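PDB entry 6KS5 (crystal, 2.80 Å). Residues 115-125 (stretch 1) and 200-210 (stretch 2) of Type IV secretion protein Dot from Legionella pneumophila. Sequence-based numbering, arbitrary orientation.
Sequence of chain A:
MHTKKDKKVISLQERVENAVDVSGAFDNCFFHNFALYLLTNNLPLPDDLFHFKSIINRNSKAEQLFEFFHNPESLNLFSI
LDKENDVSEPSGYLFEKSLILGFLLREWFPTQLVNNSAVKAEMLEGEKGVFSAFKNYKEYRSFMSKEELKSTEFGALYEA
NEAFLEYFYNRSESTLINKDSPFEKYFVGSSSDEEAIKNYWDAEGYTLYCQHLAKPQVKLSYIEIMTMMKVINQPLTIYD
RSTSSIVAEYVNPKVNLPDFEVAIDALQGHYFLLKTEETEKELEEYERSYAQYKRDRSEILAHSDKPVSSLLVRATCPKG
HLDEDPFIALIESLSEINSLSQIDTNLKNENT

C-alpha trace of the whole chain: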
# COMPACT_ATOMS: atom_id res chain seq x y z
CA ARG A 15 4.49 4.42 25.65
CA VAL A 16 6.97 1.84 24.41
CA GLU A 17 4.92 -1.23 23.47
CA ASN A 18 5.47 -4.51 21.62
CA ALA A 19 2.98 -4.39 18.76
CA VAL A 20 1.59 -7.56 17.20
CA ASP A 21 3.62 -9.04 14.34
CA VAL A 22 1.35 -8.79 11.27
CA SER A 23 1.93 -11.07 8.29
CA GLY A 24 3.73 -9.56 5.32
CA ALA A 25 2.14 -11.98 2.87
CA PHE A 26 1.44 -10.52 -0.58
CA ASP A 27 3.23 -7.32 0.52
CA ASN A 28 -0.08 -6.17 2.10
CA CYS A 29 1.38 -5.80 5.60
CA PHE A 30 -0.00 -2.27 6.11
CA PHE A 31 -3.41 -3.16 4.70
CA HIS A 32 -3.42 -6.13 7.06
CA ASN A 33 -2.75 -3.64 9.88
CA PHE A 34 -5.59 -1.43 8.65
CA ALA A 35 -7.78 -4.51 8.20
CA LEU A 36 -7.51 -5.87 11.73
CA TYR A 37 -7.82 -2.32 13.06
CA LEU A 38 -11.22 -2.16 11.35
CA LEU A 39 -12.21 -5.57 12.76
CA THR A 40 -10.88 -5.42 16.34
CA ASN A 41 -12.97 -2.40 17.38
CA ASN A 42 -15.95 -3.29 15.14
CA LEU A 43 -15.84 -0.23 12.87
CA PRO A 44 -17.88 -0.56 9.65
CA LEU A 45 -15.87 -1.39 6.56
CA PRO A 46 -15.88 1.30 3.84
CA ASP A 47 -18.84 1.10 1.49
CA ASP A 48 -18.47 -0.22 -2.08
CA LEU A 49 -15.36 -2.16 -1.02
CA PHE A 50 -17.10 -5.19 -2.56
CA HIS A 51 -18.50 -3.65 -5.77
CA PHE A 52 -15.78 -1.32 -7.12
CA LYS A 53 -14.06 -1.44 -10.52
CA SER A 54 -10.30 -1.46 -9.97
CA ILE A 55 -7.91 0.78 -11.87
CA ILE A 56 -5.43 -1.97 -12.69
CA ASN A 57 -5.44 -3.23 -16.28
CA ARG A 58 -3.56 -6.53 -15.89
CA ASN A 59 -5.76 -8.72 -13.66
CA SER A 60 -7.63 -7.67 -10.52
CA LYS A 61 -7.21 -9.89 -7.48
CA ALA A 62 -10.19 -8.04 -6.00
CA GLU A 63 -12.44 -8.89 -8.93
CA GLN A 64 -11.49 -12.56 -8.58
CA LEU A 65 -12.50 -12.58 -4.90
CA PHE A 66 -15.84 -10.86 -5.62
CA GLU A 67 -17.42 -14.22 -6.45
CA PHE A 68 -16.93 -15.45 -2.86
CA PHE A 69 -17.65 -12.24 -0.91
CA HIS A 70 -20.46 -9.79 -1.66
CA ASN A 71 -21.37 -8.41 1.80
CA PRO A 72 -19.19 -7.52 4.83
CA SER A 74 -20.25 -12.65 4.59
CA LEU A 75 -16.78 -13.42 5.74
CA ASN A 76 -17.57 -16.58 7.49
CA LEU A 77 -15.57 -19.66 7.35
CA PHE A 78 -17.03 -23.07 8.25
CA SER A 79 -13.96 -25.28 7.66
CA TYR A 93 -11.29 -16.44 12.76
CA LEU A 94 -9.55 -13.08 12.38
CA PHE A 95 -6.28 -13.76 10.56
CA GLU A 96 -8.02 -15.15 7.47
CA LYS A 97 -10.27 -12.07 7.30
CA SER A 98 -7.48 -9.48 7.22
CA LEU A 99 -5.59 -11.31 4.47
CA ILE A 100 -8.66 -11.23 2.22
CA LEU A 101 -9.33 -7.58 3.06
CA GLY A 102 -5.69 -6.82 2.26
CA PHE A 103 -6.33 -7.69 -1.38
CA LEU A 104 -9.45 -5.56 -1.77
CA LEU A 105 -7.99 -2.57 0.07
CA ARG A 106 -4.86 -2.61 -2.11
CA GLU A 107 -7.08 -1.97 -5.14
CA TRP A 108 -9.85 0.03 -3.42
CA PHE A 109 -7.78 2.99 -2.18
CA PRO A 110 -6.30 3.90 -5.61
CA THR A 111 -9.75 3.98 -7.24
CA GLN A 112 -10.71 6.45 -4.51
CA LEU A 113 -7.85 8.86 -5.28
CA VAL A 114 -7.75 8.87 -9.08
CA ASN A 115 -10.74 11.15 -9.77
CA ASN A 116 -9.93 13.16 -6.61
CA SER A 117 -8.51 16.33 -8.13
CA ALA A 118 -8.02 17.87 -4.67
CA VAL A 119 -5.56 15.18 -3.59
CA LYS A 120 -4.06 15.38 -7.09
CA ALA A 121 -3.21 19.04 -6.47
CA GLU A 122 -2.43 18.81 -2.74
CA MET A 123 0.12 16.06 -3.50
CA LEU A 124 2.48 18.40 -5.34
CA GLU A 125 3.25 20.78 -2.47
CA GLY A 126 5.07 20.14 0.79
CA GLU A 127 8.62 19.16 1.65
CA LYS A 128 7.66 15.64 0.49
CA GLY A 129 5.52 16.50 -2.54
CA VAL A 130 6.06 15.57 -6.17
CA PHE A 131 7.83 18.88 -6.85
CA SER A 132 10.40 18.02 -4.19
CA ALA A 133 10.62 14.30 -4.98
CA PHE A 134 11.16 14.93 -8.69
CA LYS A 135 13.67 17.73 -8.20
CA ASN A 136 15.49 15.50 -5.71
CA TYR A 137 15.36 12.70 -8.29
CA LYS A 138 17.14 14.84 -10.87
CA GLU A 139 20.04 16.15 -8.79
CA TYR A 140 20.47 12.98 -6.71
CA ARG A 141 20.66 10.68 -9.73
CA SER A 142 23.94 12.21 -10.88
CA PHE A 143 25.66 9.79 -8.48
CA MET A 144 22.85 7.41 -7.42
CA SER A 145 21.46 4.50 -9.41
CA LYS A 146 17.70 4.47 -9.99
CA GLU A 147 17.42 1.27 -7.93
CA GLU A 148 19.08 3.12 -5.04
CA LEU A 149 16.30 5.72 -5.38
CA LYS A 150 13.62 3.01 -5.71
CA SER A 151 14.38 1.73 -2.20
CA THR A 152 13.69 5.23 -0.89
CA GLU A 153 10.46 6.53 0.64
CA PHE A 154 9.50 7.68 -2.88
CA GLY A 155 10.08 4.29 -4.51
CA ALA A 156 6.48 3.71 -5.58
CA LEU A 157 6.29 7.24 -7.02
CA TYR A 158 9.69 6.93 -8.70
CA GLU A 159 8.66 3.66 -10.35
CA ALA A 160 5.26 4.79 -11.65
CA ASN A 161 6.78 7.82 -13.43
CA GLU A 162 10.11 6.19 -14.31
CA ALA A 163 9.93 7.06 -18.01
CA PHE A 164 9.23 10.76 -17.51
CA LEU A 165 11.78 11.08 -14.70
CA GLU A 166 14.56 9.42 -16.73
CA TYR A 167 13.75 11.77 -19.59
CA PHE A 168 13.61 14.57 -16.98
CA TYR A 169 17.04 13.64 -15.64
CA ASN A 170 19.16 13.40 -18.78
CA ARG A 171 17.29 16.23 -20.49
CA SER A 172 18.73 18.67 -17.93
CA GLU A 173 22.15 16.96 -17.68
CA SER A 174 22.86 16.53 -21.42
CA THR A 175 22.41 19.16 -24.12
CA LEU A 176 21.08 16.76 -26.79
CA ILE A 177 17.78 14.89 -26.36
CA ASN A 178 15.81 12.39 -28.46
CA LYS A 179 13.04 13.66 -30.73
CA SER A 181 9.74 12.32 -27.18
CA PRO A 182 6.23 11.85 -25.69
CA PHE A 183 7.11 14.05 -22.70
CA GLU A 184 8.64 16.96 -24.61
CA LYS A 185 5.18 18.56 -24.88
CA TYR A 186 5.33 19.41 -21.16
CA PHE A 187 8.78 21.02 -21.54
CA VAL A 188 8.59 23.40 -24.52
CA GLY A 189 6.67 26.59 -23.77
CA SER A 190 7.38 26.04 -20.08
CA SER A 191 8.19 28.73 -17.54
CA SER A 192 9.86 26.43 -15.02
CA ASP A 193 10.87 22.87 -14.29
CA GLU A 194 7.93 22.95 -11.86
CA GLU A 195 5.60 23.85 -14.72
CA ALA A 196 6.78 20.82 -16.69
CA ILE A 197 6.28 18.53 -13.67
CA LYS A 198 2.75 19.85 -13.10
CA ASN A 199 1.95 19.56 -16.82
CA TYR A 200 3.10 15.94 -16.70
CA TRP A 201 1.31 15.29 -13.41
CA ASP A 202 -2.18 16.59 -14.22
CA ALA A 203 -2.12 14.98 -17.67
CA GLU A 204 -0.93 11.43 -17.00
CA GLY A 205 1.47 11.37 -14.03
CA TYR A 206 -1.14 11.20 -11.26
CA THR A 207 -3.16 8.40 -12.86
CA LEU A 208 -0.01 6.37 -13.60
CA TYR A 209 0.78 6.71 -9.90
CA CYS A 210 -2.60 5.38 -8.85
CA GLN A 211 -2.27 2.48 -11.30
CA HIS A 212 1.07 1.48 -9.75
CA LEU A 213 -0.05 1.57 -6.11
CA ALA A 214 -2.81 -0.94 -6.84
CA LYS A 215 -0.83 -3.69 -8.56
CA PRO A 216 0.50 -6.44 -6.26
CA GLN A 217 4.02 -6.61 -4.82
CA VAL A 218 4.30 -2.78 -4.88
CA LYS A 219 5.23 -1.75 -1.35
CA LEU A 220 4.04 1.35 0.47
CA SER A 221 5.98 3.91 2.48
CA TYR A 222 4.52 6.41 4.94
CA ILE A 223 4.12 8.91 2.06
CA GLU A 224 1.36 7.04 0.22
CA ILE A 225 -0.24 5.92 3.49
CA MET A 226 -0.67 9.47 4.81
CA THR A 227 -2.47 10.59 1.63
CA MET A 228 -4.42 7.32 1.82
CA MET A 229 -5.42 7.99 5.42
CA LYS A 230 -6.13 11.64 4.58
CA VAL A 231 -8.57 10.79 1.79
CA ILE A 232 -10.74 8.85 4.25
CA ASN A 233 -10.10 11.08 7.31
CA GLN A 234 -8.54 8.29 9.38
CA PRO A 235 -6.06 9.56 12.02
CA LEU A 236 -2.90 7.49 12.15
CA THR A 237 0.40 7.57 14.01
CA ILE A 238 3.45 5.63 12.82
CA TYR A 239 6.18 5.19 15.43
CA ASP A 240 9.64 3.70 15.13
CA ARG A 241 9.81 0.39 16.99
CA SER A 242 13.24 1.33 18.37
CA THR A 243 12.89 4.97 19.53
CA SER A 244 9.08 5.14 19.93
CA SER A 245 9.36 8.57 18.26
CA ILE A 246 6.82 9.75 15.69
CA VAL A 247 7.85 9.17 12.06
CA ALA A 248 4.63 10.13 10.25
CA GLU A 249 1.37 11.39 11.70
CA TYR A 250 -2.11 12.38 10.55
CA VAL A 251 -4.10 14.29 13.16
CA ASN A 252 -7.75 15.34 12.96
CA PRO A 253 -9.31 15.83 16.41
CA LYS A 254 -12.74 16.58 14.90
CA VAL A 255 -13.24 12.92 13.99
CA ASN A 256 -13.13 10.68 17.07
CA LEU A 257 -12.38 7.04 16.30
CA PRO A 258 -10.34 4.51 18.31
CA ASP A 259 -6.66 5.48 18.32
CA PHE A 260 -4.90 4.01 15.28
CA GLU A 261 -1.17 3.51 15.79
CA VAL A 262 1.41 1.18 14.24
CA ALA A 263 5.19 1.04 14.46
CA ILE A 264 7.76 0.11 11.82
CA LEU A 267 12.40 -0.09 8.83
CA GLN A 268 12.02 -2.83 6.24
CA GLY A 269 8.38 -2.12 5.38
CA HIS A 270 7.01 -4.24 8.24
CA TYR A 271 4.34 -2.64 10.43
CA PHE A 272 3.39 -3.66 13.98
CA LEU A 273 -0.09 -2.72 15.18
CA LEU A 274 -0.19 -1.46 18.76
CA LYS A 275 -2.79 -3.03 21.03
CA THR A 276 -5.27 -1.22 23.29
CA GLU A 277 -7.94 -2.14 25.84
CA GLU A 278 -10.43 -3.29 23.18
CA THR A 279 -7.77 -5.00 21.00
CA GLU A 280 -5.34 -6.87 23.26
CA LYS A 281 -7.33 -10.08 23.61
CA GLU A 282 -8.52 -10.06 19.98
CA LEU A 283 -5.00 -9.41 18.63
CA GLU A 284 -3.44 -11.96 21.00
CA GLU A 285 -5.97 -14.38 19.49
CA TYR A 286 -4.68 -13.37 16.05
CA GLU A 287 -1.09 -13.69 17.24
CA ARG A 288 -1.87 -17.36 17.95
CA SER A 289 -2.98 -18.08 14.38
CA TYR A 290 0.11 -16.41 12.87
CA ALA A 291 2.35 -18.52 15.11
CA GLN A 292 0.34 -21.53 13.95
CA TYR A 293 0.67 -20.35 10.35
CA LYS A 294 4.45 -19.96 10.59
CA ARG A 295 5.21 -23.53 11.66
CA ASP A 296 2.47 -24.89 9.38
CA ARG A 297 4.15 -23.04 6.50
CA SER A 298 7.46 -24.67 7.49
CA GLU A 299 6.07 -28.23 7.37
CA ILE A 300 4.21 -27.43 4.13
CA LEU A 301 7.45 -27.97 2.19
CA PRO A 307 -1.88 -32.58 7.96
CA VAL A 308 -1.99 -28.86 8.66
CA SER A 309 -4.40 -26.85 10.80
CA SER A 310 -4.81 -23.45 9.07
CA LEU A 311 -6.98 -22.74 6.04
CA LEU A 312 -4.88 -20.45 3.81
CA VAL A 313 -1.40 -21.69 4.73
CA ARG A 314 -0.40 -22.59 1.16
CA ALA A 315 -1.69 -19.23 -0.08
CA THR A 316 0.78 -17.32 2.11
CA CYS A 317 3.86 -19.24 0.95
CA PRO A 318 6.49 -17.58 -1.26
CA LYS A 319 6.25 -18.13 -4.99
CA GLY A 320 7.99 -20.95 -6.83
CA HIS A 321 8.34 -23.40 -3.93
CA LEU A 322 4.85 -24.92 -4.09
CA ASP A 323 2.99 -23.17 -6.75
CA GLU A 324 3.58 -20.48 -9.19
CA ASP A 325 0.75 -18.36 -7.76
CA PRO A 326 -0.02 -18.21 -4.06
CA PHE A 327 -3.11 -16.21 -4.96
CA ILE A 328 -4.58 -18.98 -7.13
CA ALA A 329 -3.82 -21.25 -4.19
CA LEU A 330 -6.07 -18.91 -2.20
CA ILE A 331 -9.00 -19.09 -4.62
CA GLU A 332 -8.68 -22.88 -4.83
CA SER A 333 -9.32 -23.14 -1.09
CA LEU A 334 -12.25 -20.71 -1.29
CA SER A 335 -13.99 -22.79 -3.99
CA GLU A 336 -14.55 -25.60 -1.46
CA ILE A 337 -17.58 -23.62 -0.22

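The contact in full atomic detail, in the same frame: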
# COMPACT_ATOMS: atom_id res chain seq x y z
N ASN A 115 -9.89 10.04 -9.38
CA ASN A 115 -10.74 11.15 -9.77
C ASN A 115 -10.86 12.20 -8.67
O ASN A 115 -11.77 13.03 -8.71
CB ASN A 115 -12.13 10.65 -10.16
CG ASN A 115 -12.09 9.30 -10.84
OD1 ASN A 115 -12.18 8.26 -10.19
ND2 ASN A 115 -11.98 9.30 -12.17
N ASN A 116 -9.97 12.16 -7.68
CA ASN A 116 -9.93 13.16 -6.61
C ASN A 116 -8.91 14.21 -7.04
O ASN A 116 -7.71 14.08 -6.81
CB ASN A 116 -9.57 12.52 -5.27
CG ASN A 116 -9.67 13.50 -4.10
OD1 ASN A 116 -9.63 14.72 -4.28
ND2 ASN A 116 -9.79 12.95 -2.90
N SER A 117 -9.40 15.28 -7.67
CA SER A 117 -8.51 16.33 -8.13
C SER A 117 -7.88 17.09 -6.97
O SER A 117 -6.76 17.61 -7.11
CB SER A 117 -9.27 17.30 -9.04
OG SER A 117 -10.05 18.19 -8.26
N ALA A 118 -8.57 17.16 -5.83
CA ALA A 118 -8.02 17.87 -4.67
C ALA A 118 -6.74 17.22 -4.19
O ALA A 118 -5.72 17.89 -4.01
CB ALA A 118 -9.06 17.91 -3.55
N VAL A 119 -6.77 15.90 -3.97
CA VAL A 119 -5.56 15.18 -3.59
C VAL A 119 -4.52 15.28 -4.70
O VAL A 119 -3.32 15.41 -4.44
CB VAL A 119 -5.90 13.71 -3.26
CG1 VAL A 119 -4.65 12.85 -3.25
CG2 VAL A 119 -6.63 13.63 -1.93
N LYS A 120 -4.97 15.25 -5.96
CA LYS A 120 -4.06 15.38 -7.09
C LYS A 120 -3.26 16.68 -7.02
O LYS A 120 -2.07 16.71 -7.37
CB LYS A 120 -4.84 15.31 -8.41
CG LYS A 120 -4.00 15.59 -9.66
CD LYS A 120 -4.89 15.97 -10.85
CE LYS A 120 -4.63 15.08 -12.06
NZ LYS A 120 -5.56 15.38 -13.19
N ALA A 121 -3.90 17.76 -6.57
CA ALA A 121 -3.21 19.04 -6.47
C ALA A 121 -2.48 19.20 -5.14
O ALA A 121 -1.38 19.76 -5.10
CB ALA A 121 -4.21 20.19 -6.67
N GLU A 122 -3.07 18.71 -4.05
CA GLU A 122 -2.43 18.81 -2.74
C GLU A 122 -1.21 17.91 -2.62
O GLU A 122 -0.44 18.07 -1.66
CB GLU A 122 -3.44 18.46 -1.64
N MET A 123 -1.00 16.99 -3.55
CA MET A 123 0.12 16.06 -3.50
C MET A 123 1.38 16.61 -4.16
O MET A 123 2.41 15.94 -4.16
CB MET A 123 -0.24 14.74 -4.16
CG MET A 123 0.50 13.56 -3.57
SD MET A 123 -0.41 12.04 -3.82
CE MET A 123 -0.22 11.82 -5.56
N LEU A 124 1.31 17.81 -4.72
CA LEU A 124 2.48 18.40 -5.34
C LEU A 124 3.25 19.31 -4.39
O LEU A 124 4.46 19.48 -4.57
CB LEU A 124 2.08 19.20 -6.58
CG LEU A 124 1.44 18.37 -7.69
CD1 LEU A 124 0.36 19.18 -8.38
CD2 LEU A 124 2.49 17.89 -8.67
N GLU A 125 2.59 19.87 -3.38
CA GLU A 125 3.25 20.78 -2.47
C GLU A 125 3.81 20.01 -1.27
O GLU A 125 3.65 18.79 -1.15
CB GLU A 125 2.28 21.89 -2.03
CG GLU A 125 1.13 22.17 -3.01
CD GLU A 125 1.55 22.98 -4.24
OE1 GLU A 125 0.67 23.27 -5.08
OE2 GLU A 125 2.75 23.32 -4.37
N TYR A 200 3.05 17.40 -16.62
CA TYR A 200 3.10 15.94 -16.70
C TYR A 200 2.14 15.32 -15.70
O TYR A 200 1.44 14.35 -16.03
CB TYR A 200 4.52 15.44 -16.46
CG TYR A 200 4.59 13.96 -16.21
CD1 TYR A 200 4.33 13.06 -17.22
CD2 TYR A 200 4.91 13.46 -14.95
CE1 TYR A 200 4.39 11.70 -17.01
CE2 TYR A 200 4.97 12.09 -14.72
CZ TYR A 200 4.71 11.22 -15.75
OH TYR A 200 4.77 9.86 -15.55
N TRP A 201 2.08 15.89 -14.50
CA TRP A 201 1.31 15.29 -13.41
C TRP A 201 -0.19 15.30 -13.70
O TRP A 201 -0.85 14.26 -13.64
CB TRP A 201 1.60 16.04 -12.11
CG TRP A 201 1.07 15.35 -10.90
CD1 TRP A 201 0.05 15.76 -10.10
CD2 TRP A 201 1.55 14.12 -10.35
NE1 TRP A 201 -0.15 14.86 -9.09
CE2 TRP A 201 0.76 13.84 -9.22
CE3 TRP A 201 2.56 13.23 -10.71
CZ2 TRP A 201 0.96 12.70 -8.44
CZ3 TRP A 201 2.76 12.10 -9.94
CH2 TRP A 201 1.96 11.85 -8.81
N ASP A 202 -0.74 16.48 -14.02
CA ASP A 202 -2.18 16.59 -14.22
C ASP A 202 -2.63 15.89 -15.49
O ASP A 202 -3.82 15.56 -15.61
CB ASP A 202 -2.61 18.05 -14.28
CG ASP A 202 -2.42 18.77 -12.95
OD1 ASP A 202 -2.67 18.18 -11.88
OD2 ASP A 202 -2.02 19.96 -12.99
N ALA A 203 -1.72 15.65 -16.44
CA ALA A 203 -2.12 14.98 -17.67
C ALA A 203 -2.15 13.47 -17.47
O ALA A 203 -3.20 12.84 -17.58
CB ALA A 203 -1.18 15.36 -18.82
N GLU A 204 -0.99 12.88 -17.16
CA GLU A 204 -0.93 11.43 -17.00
C GLU A 204 -0.10 10.96 -15.82
O GLU A 204 -0.10 9.75 -15.56
CB GLU A 204 -0.40 10.78 -18.28
CG GLU A 204 0.80 11.49 -18.89
CD GLU A 204 1.52 10.62 -19.90
OE1 GLU A 204 1.66 9.41 -19.64
OE2 GLU A 204 1.94 11.16 -20.95
N GLY A 205 0.61 11.83 -15.11
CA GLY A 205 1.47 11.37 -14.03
C GLY A 205 0.70 10.86 -12.83
O GLY A 205 1.03 9.81 -12.26
N TYR A 206 -0.35 11.59 -12.43
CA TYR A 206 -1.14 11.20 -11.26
C TYR A 206 -1.83 9.86 -11.47
O TYR A 206 -1.83 9.01 -10.57
CB TYR A 206 -2.17 12.28 -10.95
CG TYR A 206 -2.97 12.05 -9.68
CD1 TYR A 206 -2.34 11.87 -8.46
CD2 TYR A 206 -4.36 12.03 -9.70
CE1 TYR A 206 -3.06 11.66 -7.31
CE2 TYR A 206 -5.09 11.83 -8.54
CZ TYR A 206 -4.42 11.65 -7.35
OH TYR A 206 -5.12 11.44 -6.18
N THR A 207 -2.43 9.65 -12.65
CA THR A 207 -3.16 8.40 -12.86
C THR A 207 -2.19 7.22 -12.94
O THR A 207 -2.47 6.16 -12.39
CB THR A 207 -4.03 8.48 -14.12
OG1 THR A 207 -3.23 8.31 -15.29
CG2 THR A 207 -4.77 9.82 -14.19
N LEU A 208 -1.04 7.41 -13.59
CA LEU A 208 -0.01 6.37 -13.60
C LEU A 208 0.39 5.98 -12.18
O LEU A 208 0.64 4.80 -11.88
CB LEU A 208 1.22 6.85 -14.36
CG LEU A 208 1.25 6.79 -15.88
CD1 LEU A 208 2.47 7.52 -16.36
CD2 LEU A 208 1.27 5.34 -16.35
N TYR A 209 0.45 6.97 -11.29
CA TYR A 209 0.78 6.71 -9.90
C TYR A 209 -0.29 5.85 -9.24
O TYR A 209 0.03 4.89 -8.53
CB TYR A 209 0.94 8.04 -9.18
CG TYR A 209 1.33 7.97 -7.73
CD1 TYR A 209 2.46 7.26 -7.32
CD2 TYR A 209 0.60 8.65 -6.78
CE1 TYR A 209 2.82 7.23 -5.99
CE2 TYR A 209 0.95 8.62 -5.46
CZ TYR A 209 2.06 7.92 -5.06
OH TYR A 209 2.39 7.91 -3.73
N CYS A 210 -1.56 6.17 -9.48
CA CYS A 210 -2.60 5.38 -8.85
C CYS A 210 -2.64 3.97 -9.44
O CYS A 210 -2.95 3.01 -8.73
CB CYS A 210 -3.94 6.12 -8.99
SG CYS A 210 -3.84 7.77 -8.28

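A single methyl group, CE of M123, lies within 3.4 Å of three aromatic rings on the longer helix. It approaches W201 CZ2 at 3.2 Å, Y206 CE1 at 3.3 Å and Y209 CE2 at 3.4 Å, meeting the first two rings at their edges. These separations are short for carbon-carbon contacts, so the methyl is tightly packed. The sulfur is less intimately placed, with M123 SD 5.3 Å from the centroid of the Y209 ring and oblique to it.

The short helix 117-122 crosses helix 200-210 at 104°, with the axes 10.8 Å apart at closest approach, a spacing that leaves room for large side chains between them. K120 and Y206 have the nearest CA atoms, 6.6 Å apart, and K120 makes the most varied contacts. Its CB sits over one face of the Y206 ring, 3.6 Å from the ring centroid, in a CH-pi contact. Its side chain then reaches past Y206 to the backbone of D202, where K120 NZ donates a hydrogen bond to D202 O at 3.0 Å. The nearby carboxylate is less closely engaged: K120 NZ and D202 OD1 are 4.2 Å apart, beyond a salt bridge.

W201 is held through both polar and apolar contacts. Its NE1 donates to K120 O at 3.2 Å, with an N-H...O angle of 135° that is far from linear. L124 CD2 covers one face of the indole, 3.8 Å from the centroid of the five-membered ring.

At the start of the short helix, N116 acts as N-cap, its OD1 accepting from V119 N at 3.1 Å. V119 in turn brings CG1 to 3.3 Å from Y206 OH. Within the longer helix, a wider pi-type turn spans 201-205, and Y206 N bonds to W201 O at 3.0 Å, linking the backbones of two residues that both pack against M123.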